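Local coordinates for amino acid adenylation domain-containing protein (Bacillus stratosphericus LAMA 585, PDB 6ULY) that probably activates an alpha-keto acid as its acyl adenylate, serving as the adenylation domain of a depsipeptide-forming nonribosomal peptide synthetase module, at residues Leu97-Pro102 with Pro220-Gly225. Residues are numbered along the deposited sequence; the frame is centred on the assembly and turned at random.
With QA7 (5'-O-{(S)-hydroxy[(4-methyl-2-oxopentanoyl)oxy]phosphoryl}adenosine), chain C.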
ATOM      1  N   LEU A  97       9.720   8.101  17.154  1.00 38.20           N
ATOM      2  CA  LEU A  97      10.419   9.093  16.347  1.00 37.33           C
ATOM      3  C   LEU A  97       9.644   9.317  15.055  1.00 42.19           C
ATOM      4  O   LEU A  97       9.581   8.428  14.198  1.00 49.23           O
ATOM      5  CB  LEU A  97      11.845   8.631  16.063  1.00 43.64           C
ATOM      6  CG  LEU A  97      12.647   8.152  17.279  1.00 42.27           C
ATOM      7  CD1 LEU A  97      14.087   7.872  16.884  1.00 38.67           C
ATOM      8  CD2 LEU A  97      12.586   9.169  18.402  1.00 41.15           C
ATOM      9  N   VAL A  98       9.047  10.498  14.917  1.00 44.22           N
ATOM     10  CA  VAL A  98       8.354  10.888  13.693  1.00 45.01           C
ATOM     11  C   VAL A  98       8.422  12.402  13.565  1.00 50.12           C
ATOM     12  O   VAL A  98       8.225  13.134  14.540  1.00 49.70           O
ATOM     13  CB  VAL A  98       6.892  10.385  13.679  1.00 50.38           C
ATOM     14  CG1 VAL A  98       6.129  10.906  14.881  1.00 46.84           C
ATOM     15  CG2 VAL A  98       6.200  10.787  12.376  1.00 48.68           C
ATOM     16  N   SER A  99       8.711  12.866  12.354  1.00 55.20           N
ATOM     17  CA  SER A  99       8.838  14.296  12.122  1.00 54.90           C
ATOM     18  C   SER A  99       7.517  14.999  12.401  1.00 55.60           C
ATOM     19  O   SER A  99       6.437  14.414  12.287  1.00 49.54           O
ATOM     20  CB  SER A  99       9.270  14.571  10.682  1.00 59.22           C
ATOM     21  OG  SER A  99       8.334  14.027   9.769  1.00 76.49           O
ATOM     22  N   ALA A 100       7.615  16.270  12.780  1.00 52.53           N
ATOM     23  CA  ALA A 100       6.431  17.094  12.939  1.00 52.25           C
ATOM     24  C   ALA A 100       5.793  17.356  11.579  1.00 49.47           C
ATOM     25  O   ALA A 100       6.449  17.314  10.536  1.00 53.17           O
ATOM     26  CB  ALA A 100       6.788  18.417  13.618  1.00 50.54           C
ATOM     27  N   ALA A 101       4.491  17.626  11.599  1.00 48.27           N
ATOM     28  CA  ALA A 101       3.783  17.904  10.363  1.00 50.76           C
ATOM     29  C   ALA A 101       4.187  19.273   9.816  1.00 52.63           C
ATOM     30  O   ALA A 101       4.546  20.175  10.577  1.00 47.37           O
ATOM     31  CB  ALA A 101       2.276  17.863  10.590  1.00 49.76           C
ATOM     32  N   PRO A 102       4.142  19.455   8.492  1.00 59.29           N
ATOM     33  CA  PRO A 102       4.388  20.799   7.942  1.00 51.36           C
ATOM     34  C   PRO A 102       3.393  21.831   8.437  1.00 54.13           C
ATOM     35  O   PRO A 102       3.736  23.016   8.539  1.00 54.01           O
ATOM     36  CB  PRO A 102       4.282  20.584   6.426  1.00 57.25           C
ATOM     37  CG  PRO A 102       3.469  19.332   6.268  1.00 60.32           C
ATOM     38  CD  PRO A 102       3.823  18.472   7.442  1.00 54.89           C
ATOM     39  N   PRO A 220      17.168  15.136   9.841  1.00 40.53           N
ATOM     40  CA  PRO A 220      16.236  14.966  10.965  1.00 43.67           C
ATOM     41  C   PRO A 220      16.618  13.802  11.869  1.00 46.82           C
ATOM     42  O   PRO A 220      16.991  12.721  11.404  1.00 39.06           O
ATOM     43  CB  PRO A 220      14.890  14.705  10.275  1.00 43.33           C
ATOM     44  CG  PRO A 220      15.048  15.220   8.893  1.00 48.10           C
ATOM     45  CD  PRO A 220      16.487  15.022   8.540  1.00 47.18           C
ATOM     46  N   LEU A 221      16.488  14.027  13.177  1.00 46.58           N
ATOM     47  CA  LEU A 221      16.670  12.963  14.156  1.00 47.53           C
ATOM     48  C   LEU A 221      15.571  11.912  14.089  1.00 45.30           C
ATOM     49  O   LEU A 221      15.710  10.856  14.713  1.00 44.30           O
ATOM     50  CB  LEU A 221      16.725  13.548  15.567  1.00 46.97           C
ATOM     51  CG  LEU A 221      17.996  14.310  15.941  1.00 47.14           C
ATOM     52  CD1 LEU A 221      17.818  14.978  17.299  1.00 49.22           C
ATOM     53  CD2 LEU A 221      19.204  13.377  15.944  1.00 41.22           C
ATOM     54  N   ASP A 222      14.481  12.183  13.368  1.00 47.47           N
ATOM     55  CA  ASP A 222      13.453  11.182  13.122  1.00 42.04           C
ATOM     56  C   ASP A 222      13.799  10.270  11.952  1.00 44.43           C
ATOM     57  O   ASP A 222      13.077   9.296  11.715  1.00 43.87           O
ATOM     58  CB  ASP A 222      12.107  11.865  12.865  1.00 50.73           C
ATOM     59  CG  ASP A 222      12.153  12.826  11.693  1.00 55.32           C
ATOM     60  OD1 ASP A 222      11.957  12.377  10.541  1.00 55.83           O
ATOM     61  OD2 ASP A 222      12.389  14.032  11.926  1.00 58.56           O
ATOM     62  N   HIS A 223      14.862  10.574  11.214  1.00 41.00           N
ATOM     63  CA  HIS A 223      15.417   9.668  10.219  1.00 39.19           C
ATOM     64  C   HIS A 223      16.385   8.717  10.911  1.00 41.67           C
ATOM     65  O   HIS A 223      17.165   9.126  11.779  1.00 38.59           O
ATOM     66  CB  HIS A 223      16.132  10.453   9.114  1.00 39.15           C
ATOM     67  CG  HIS A 223      16.469   9.637   7.901  1.00 46.42           C
ATOM     68  ND1 HIS A 223      17.175   8.455   7.967  1.00 40.66           N
ATOM     69  CD2 HIS A 223      16.217   9.851   6.587  1.00 39.67           C
ATOM     70  CE1 HIS A 223      17.331   7.967   6.749  1.00 44.88           C
ATOM     71  NE2 HIS A 223      16.759   8.797   5.893  1.00 52.15           N
ATOM     72  N   ILE A 224      16.328   7.440  10.525  1.00 36.67           N
ATOM     73  CA  ILE A 224      17.095   6.414  11.229  1.00 36.85           C
ATOM     74  C   ILE A 224      18.585   6.724  11.178  1.00 33.47           C
ATOM     75  O   ILE A 224      19.316   6.467  12.142  1.00 37.76           O
ATOM     76  CB  ILE A 224      16.775   5.018  10.650  1.00 38.69           C
ATOM     77  CG1 ILE A 224      17.274   3.920  11.594  1.00 34.53           C
ATOM     78  CG2 ILE A 224      17.376   4.843   9.257  1.00 38.00           C
ATOM     79  CD1 ILE A 224      16.372   3.698  12.790  1.00 35.04           C
ATOM     80  N   GLY A 225      19.061   7.285  10.064  1.00 35.76           N
ATOM     81  CA  GLY A 225      20.457   7.687   9.988  1.00 36.89           C
ATOM     82  C   GLY A 225      20.790   8.851  10.900  1.00 42.01           C
ATOM     83  O   GLY A 225      21.942   9.008  11.321  1.00 33.00           O
TER
HETATM   84  C01 QA7 C 701      22.373   4.939   5.116  1.00 44.33           C
HETATM   85  C02 QA7 C 701      21.142   5.488   5.733  1.00 40.95           C
HETATM   86  C03 QA7 C 701      21.218   5.375   7.231  1.00 43.30           C
HETATM   87  C04 QA7 C 701      20.015   4.801   5.033  1.00 43.01           C
HETATM   88  C05 QA7 C 701      18.834   4.378   5.848  1.00 44.10           C
HETATM   89  C06 QA7 C 701      17.464   4.773   5.407  1.00 42.01           C
HETATM   90  C10 QA7 C 701      15.270   2.878   3.497  1.00 43.28           C
HETATM   91  C11 QA7 C 701      15.169   2.775   2.129  1.00 47.53           C
HETATM   92  C12 QA7 C 701      15.881   1.443   1.644  1.00 49.13           C
HETATM   93  C13 QA7 C 701      16.247   1.699   0.504  1.00 49.35           C
HETATM   94  C14 QA7 C 701      16.504   3.323   0.427  1.00 50.13           C
HETATM   95  C16 QA7 C 701      18.618   3.754   1.434  1.00 47.33           C
HETATM   96  C18 QA7 C 701      19.917   3.794  -0.256  1.00 44.48           C
HETATM   97  C19 QA7 C 701      20.945   3.873  -1.190  1.00 39.75           C
HETATM   98  C21 QA7 C 701      19.494   3.465  -2.836  1.00 45.70           C
HETATM   99  C23 QA7 C 701      18.688   3.550  -0.700  1.00 44.86           C
HETATM  100  N15 QA7 C 701      17.893   3.543   0.378  1.00 45.42           N
HETATM  101  N17 QA7 C 701      19.857   3.909   1.068  1.00 46.52           N
HETATM  102  N20 QA7 C 701      20.693   3.698  -2.442  1.00 47.49           N
HETATM  103  N22 QA7 C 701      18.506   3.389  -2.020  1.00 47.65           N
HETATM  104  N24 QA7 C 701      22.250   4.119  -0.750  1.00 43.04           N
HETATM  105  O07 QA7 C 701      16.349   4.324   6.022  1.00 48.97           O
HETATM  106  O09 QA7 C 701      14.635   3.999   3.986  1.00 48.93           O
HETATM  107  O25 QA7 C 701      15.985   3.829   1.451  1.00 45.76           O
HETATM  108  O26 QA7 C 701      15.271   1.481  -0.533  1.00 51.27           O
HETATM  109  O27 QA7 C 701      15.076   0.175   1.730  1.00 49.27           O
HETATM  110  O28 QA7 C 701      14.354   5.643   5.877  1.00 59.20           O
HETATM  111  O29 QA7 C 701      14.113   3.453   6.244  1.00 42.14           O
HETATM  112  O30 QA7 C 701      17.371   5.472   4.528  1.00 45.83           O
HETATM  113  O31 QA7 C 701      18.989   3.727   6.764  1.00 46.39           O
HETATM  114  P08 QA7 C 701      14.853   4.375   5.496  1.00 53.97           P
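Asp-222 lays its side chain across the backbone of Val-98 and Ser-99, and this single residue carries most of the meeting between 97-102 and 220-225. Its CB sits 3.8 Å from Val-98 C, and CG, placed between the backbone N and the carbonyl carbon (chi1 58°), comes to 3.5 Å from Ser-99 N. The carboxylate ends over the Ser-99 methylene, with OD2 3.4 Å from Ser-99 CB and OD1 nearly as close. Against this close packing stands the exposed side of the loop, where Ser-99 OG stays 4.1 Å from Asp-222 OD1, too far for a hydrogen bond; none links the two segments. At the buried end the two segments themselves meet more loosely: Leu-97 points toward the turn, yet its CD1 comes no nearer than 4.0 Å to Leu-221 O. A type I beta turn from Pro-220 to His-223, closed by His-223 N to Pro-220 O, presents Asp-222 to the loop and passes directly into the ligand pocket. There His-223 is the N-cap of helix 224-237, its ND1 accepting from Gly-225 N at 3.1 Å, while CE1 of the same ring lies 3.3 Å from O30 of the bound keto acyl adenylate. His-223 also meets Trp-269 edge-to-face. The contact brings together the loop after strand 94-97 of one sheet and the turn after strand 214-217 of another: Leu-97 touches Phe-73 of strand 70-74 and Phe-175 of strand 173-178, Val-98 touches Leu-114 of helix 109-120, and Leu-221 packs on helix 78-91.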